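Local coordinates for DNA replication and repair protein RecF (Caldanaerobacter subterraneus subsp. tengcongensis, PDB 5Z69) that binds ATP and probably single-stranded DNA, and is thought to act as an ATP-switched recombination mediator in DNA repair, replication and the SOS response, at residues N17-K22 / K43-E48. Residues are numbered along the deposited sequence; the frame is centred on the assembly and turned at random.
With AGS (phosphothiophosphoric acid-adenylate ester), chain C.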
loop_
_atom_site.group_PDB
_atom_site.type_symbol
_atom_site.label_atom_id
_atom_site.label_comp_id
_atom_site.label_asym_id
_atom_site.label_seq_id
_atom_site.Cartn_x
_atom_site.Cartn_y
_atom_site.Cartn_z
ATOM N N ASN A 17 20.897 -39.995 4.568
ATOM C CA ASN A 17 19.532 -39.894 5.128
ATOM C C ASN A 17 18.819 -38.603 4.753
ATOM O O ASN A 17 18.000 -38.082 5.530
ATOM C CB ASN A 17 19.538 -40.013 6.653
ATOM C CG ASN A 17 19.975 -41.385 7.134
ATOM O OD1 ASN A 17 19.779 -42.387 6.451
ATOM N ND2 ASN A 17 20.570 -41.430 8.314
ATOM N N PHE A 18 19.131 -38.060 3.583
ATOM C CA PHE A 18 18.454 -36.847 3.179
ATOM C C PHE A 18 17.230 -37.210 2.343
ATOM O O PHE A 18 17.371 -37.802 1.281
ATOM C CB PHE A 18 19.386 -35.906 2.403
ATOM C CG PHE A 18 18.780 -34.550 2.159
ATOM C CD1 PHE A 18 18.955 -33.521 3.076
ATOM C CD2 PHE A 18 17.998 -34.318 1.040
ATOM C CE1 PHE A 18 18.397 -32.269 2.862
ATOM C CE2 PHE A 18 17.421 -33.054 0.818
ATOM C CZ PHE A 18 17.624 -32.034 1.737
ATOM N N ARG A 19 16.038 -36.869 2.841
ATOM C CA ARG A 19 14.785 -37.191 2.154
ATOM C C ARG A 19 14.751 -38.674 1.718
ATOM O O ARG A 19 15.068 -39.557 2.506
ATOM C CB ARG A 19 14.588 -36.269 0.942
ATOM C CG ARG A 19 14.373 -34.782 1.277
ATOM C CD ARG A 19 12.929 -34.472 1.726
ATOM N NE ARG A 19 12.655 -33.043 1.649
ATOM C CZ ARG A 19 11.480 -32.478 1.946
ATOM N NH1 ARG A 19 10.450 -33.202 2.362
ATOM N NH2 ARG A 19 11.330 -31.174 1.836
ATOM N N ASN A 20 14.407 -38.934 0.459
ATOM C CA ASN A 20 14.390 -40.272 -0.097
ATOM C C ASN A 20 15.718 -40.606 -0.774
ATOM O O ASN A 20 15.841 -41.660 -1.396
ATOM C CB ASN A 20 13.237 -40.414 -1.114
ATOM C CG ASN A 20 13.578 -39.821 -2.482
ATOM O OD1 ASN A 20 14.188 -38.748 -2.582
ATOM N ND2 ASN A 20 13.210 -40.534 -3.540
ATOM N N LEU A 21 16.709 -39.720 -0.723
ATOM C CA LEU A 21 17.972 -39.988 -1.452
ATOM C C LEU A 21 18.774 -41.088 -0.749
ATOM O O LEU A 21 18.851 -41.074 0.500
ATOM C CB LEU A 21 18.786 -38.683 -1.560
ATOM C CG LEU A 21 18.554 -37.710 -2.722
ATOM C CD1 LEU A 21 17.157 -37.483 -2.789
ATOM C CD2 LEU A 21 19.206 -36.365 -2.472
ATOM N N LYS A 22 19.324 -42.032 -1.499
ATOM C CA LYS A 22 20.177 -43.018 -0.897
ATOM C C LYS A 22 21.520 -42.385 -0.505
ATOM O O LYS A 22 21.836 -41.268 -0.933
ATOM C CB LYS A 22 20.373 -44.189 -1.842
ATOM C CG LYS A 22 19.082 -44.798 -2.356
ATOM C CD LYS A 22 18.364 -45.515 -1.233
ATOM C CE LYS A 22 17.144 -46.325 -1.710
ATOM N NZ LYS A 22 15.911 -45.514 -1.845
ATOM N N LYS A 43 14.526 -35.765 -7.693
ATOM C CA LYS A 43 15.116 -34.629 -8.399
ATOM C C LYS A 43 15.111 -33.363 -7.554
ATOM O O LYS A 43 16.131 -32.695 -7.419
ATOM C CB LYS A 43 14.371 -34.345 -9.714
ATOM C CG LYS A 43 14.454 -35.437 -10.750
ATOM C CD LYS A 43 13.611 -35.108 -11.978
ATOM C CE LYS A 43 12.123 -35.213 -11.671
ATOM N NZ LYS A 43 11.321 -35.272 -12.924
ATOM N N SER A 44 13.958 -33.005 -7.003
ATOM C CA SER A 44 13.890 -31.741 -6.287
ATOM C C SER A 44 14.550 -31.878 -4.916
ATOM O O SER A 44 15.093 -30.908 -4.383
ATOM C CB SER A 44 12.440 -31.256 -6.141
ATOM O OG SER A 44 11.710 -32.177 -5.347
ATOM N N ASN A 45 14.488 -33.078 -4.344
ATOM C CA ASN A 45 15.200 -33.331 -3.102
ATOM C C ASN A 45 16.718 -33.049 -3.257
ATOM O O ASN A 45 17.348 -32.498 -2.367
ATOM C CB ASN A 45 14.976 -34.779 -2.637
ATOM C CG ASN A 45 13.516 -35.065 -2.283
ATOM O OD1 ASN A 45 12.725 -34.154 -2.107
ATOM N ND2 ASN A 45 13.165 -36.345 -2.189
ATOM N N LEU A 46 17.290 -33.410 -4.398
ATOM C CA LEU A 46 18.732 -33.205 -4.576
ATOM C C LEU A 46 19.042 -31.711 -4.698
ATOM O O LEU A 46 20.031 -31.225 -4.117
ATOM C CB LEU A 46 19.244 -33.982 -5.783
ATOM C CG LEU A 46 20.682 -33.671 -6.210
ATOM C CD1 LEU A 46 21.698 -34.015 -5.126
ATOM C CD2 LEU A 46 21.005 -34.422 -7.495
ATOM N N LEU A 47 18.216 -30.984 -5.446
ATOM C CA LEU A 47 18.349 -29.528 -5.512
ATOM C C LEU A 47 18.165 -28.892 -4.142
ATOM O O LEU A 47 18.888 -27.949 -3.773
ATOM C CB LEU A 47 17.334 -28.943 -6.498
ATOM C CG LEU A 47 17.888 -28.585 -7.886
ATOM C CD1 LEU A 47 18.740 -29.701 -8.421
ATOM C CD2 LEU A 47 16.791 -28.279 -8.860
ATOM N N GLU A 48 17.224 -29.429 -3.367
ATOM C CA GLU A 48 17.014 -28.947 -2.014
ATOM C C GLU A 48 18.274 -29.177 -1.168
ATOM O O GLU A 48 18.643 -28.338 -0.354
ATOM C CB GLU A 48 15.804 -29.643 -1.381
ATOM C CG GLU A 48 15.451 -29.197 0.043
ATOM C CD GLU A 48 14.189 -29.909 0.575
ATOM O OE1 GLU A 48 13.238 -29.226 1.022
ATOM O OE2 GLU A 48 14.149 -31.149 0.533
HETATM P PG AGS C . 10.379 -32.404 -8.844
HETATM S S1G AGS C . 11.632 -31.797 -10.216
HETATM O O2G AGS C . 9.099 -32.983 -9.536
HETATM O O3G AGS C . 9.963 -31.140 -8.028
HETATM P PB AGS C . 10.647 -35.039 -7.855
HETATM O O1B AGS C . 11.751 -35.938 -8.303
HETATM O O2B AGS C . 9.390 -35.209 -8.726
HETATM O O3B AGS C . 11.064 -33.481 -7.904
HETATM P PA AGS C . 11.028 -35.154 -5.069
HETATM O O1A AGS C . 12.502 -34.941 -5.439
HETATM O O2A AGS C . 10.305 -34.047 -4.366
HETATM O O3A AGS C . 10.205 -35.494 -6.395
HETATM O "O5'" AGS C . 10.876 -36.467 -4.254
HETATM C "C5'" AGS C . 10.065 -36.473 -3.112
HETATM C "C4'" AGS C . 9.801 -37.924 -2.854
HETATM O "O4'" AGS C . 10.516 -38.327 -1.665
HETATM C "C3'" AGS C . 8.332 -38.247 -2.603
HETATM O "O3'" AGS C . 8.010 -39.535 -3.118
HETATM C "C2'" AGS C . 8.222 -38.127 -1.081
HETATM O "O2'" AGS C . 7.200 -38.960 -0.542
HETATM C "C1'" AGS C . 9.603 -38.611 -0.623
HETATM N N9 AGS C . 10.073 -37.976 0.597
HETATM C C8 AGS C . 9.901 -36.668 0.984
HETATM N N7 AGS C . 10.412 -36.388 2.156
HETATM C C5 AGS C . 10.965 -37.586 2.574
HETATM C C6 AGS C . 11.657 -37.965 3.741
HETATM N N6 AGS C . 11.936 -37.119 4.738
HETATM N N1 AGS C . 12.052 -39.252 3.854
HETATM C C2 AGS C . 11.780 -40.097 2.854
HETATM N N3 AGS C . 11.136 -39.860 1.709
HETATM C C4 AGS C . 10.756 -38.578 1.631
#
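R19 and N45 bring the backbones closest, 6.5 Å between their CA atoms, where a type II' turn from F18 to L21 sits against the first turns of helix 43-55. R19 grips E48 side-on in a salt bridge: R19 NE donates to E48 OE2 at 2.7 Å and R19 NH2 to E48 OE1 at 2.8 Å, each on a syn lone pair, with guanidinium and carboxylate only 11° from coplanar. E48 reaches across because its CG is anti to the backbone N (chi1 -179°) and the chain beyond is extended; S58 and R60 also hold its carboxylate. R19 NH1 donates to N7 of the adenine of AGS at 3.2 Å, at the edge of the guanidinium. An alanine in place of R19 would probably leave N7 without this donor and E48 with less of its charge balanced. The helix belongs to the Walker A strand-loop-helix of P-loop ATPases: the backbone N of K43 bonds O1B of the nucleotide, and N45 N bonds O1A at 2.9 Å. The 17-22 loop, which links strands 9-16 and 24-27, thus meets base and ribose while the helix start takes the phosphates. N45 ties the two together, its ND2 donating to N20 OD1 at 2.6 Å from well above the N20 carbonyl plane, the two amides being turned 78° apart. A weak bond runs from the same ND2 to ribose O4'. L21 packs CD1 on N45 CB at 3.5 Å and CD2 against L46, while the F18 ring brings CE2 to 3.2 Å from N45 O and meets F75 edge-to-face.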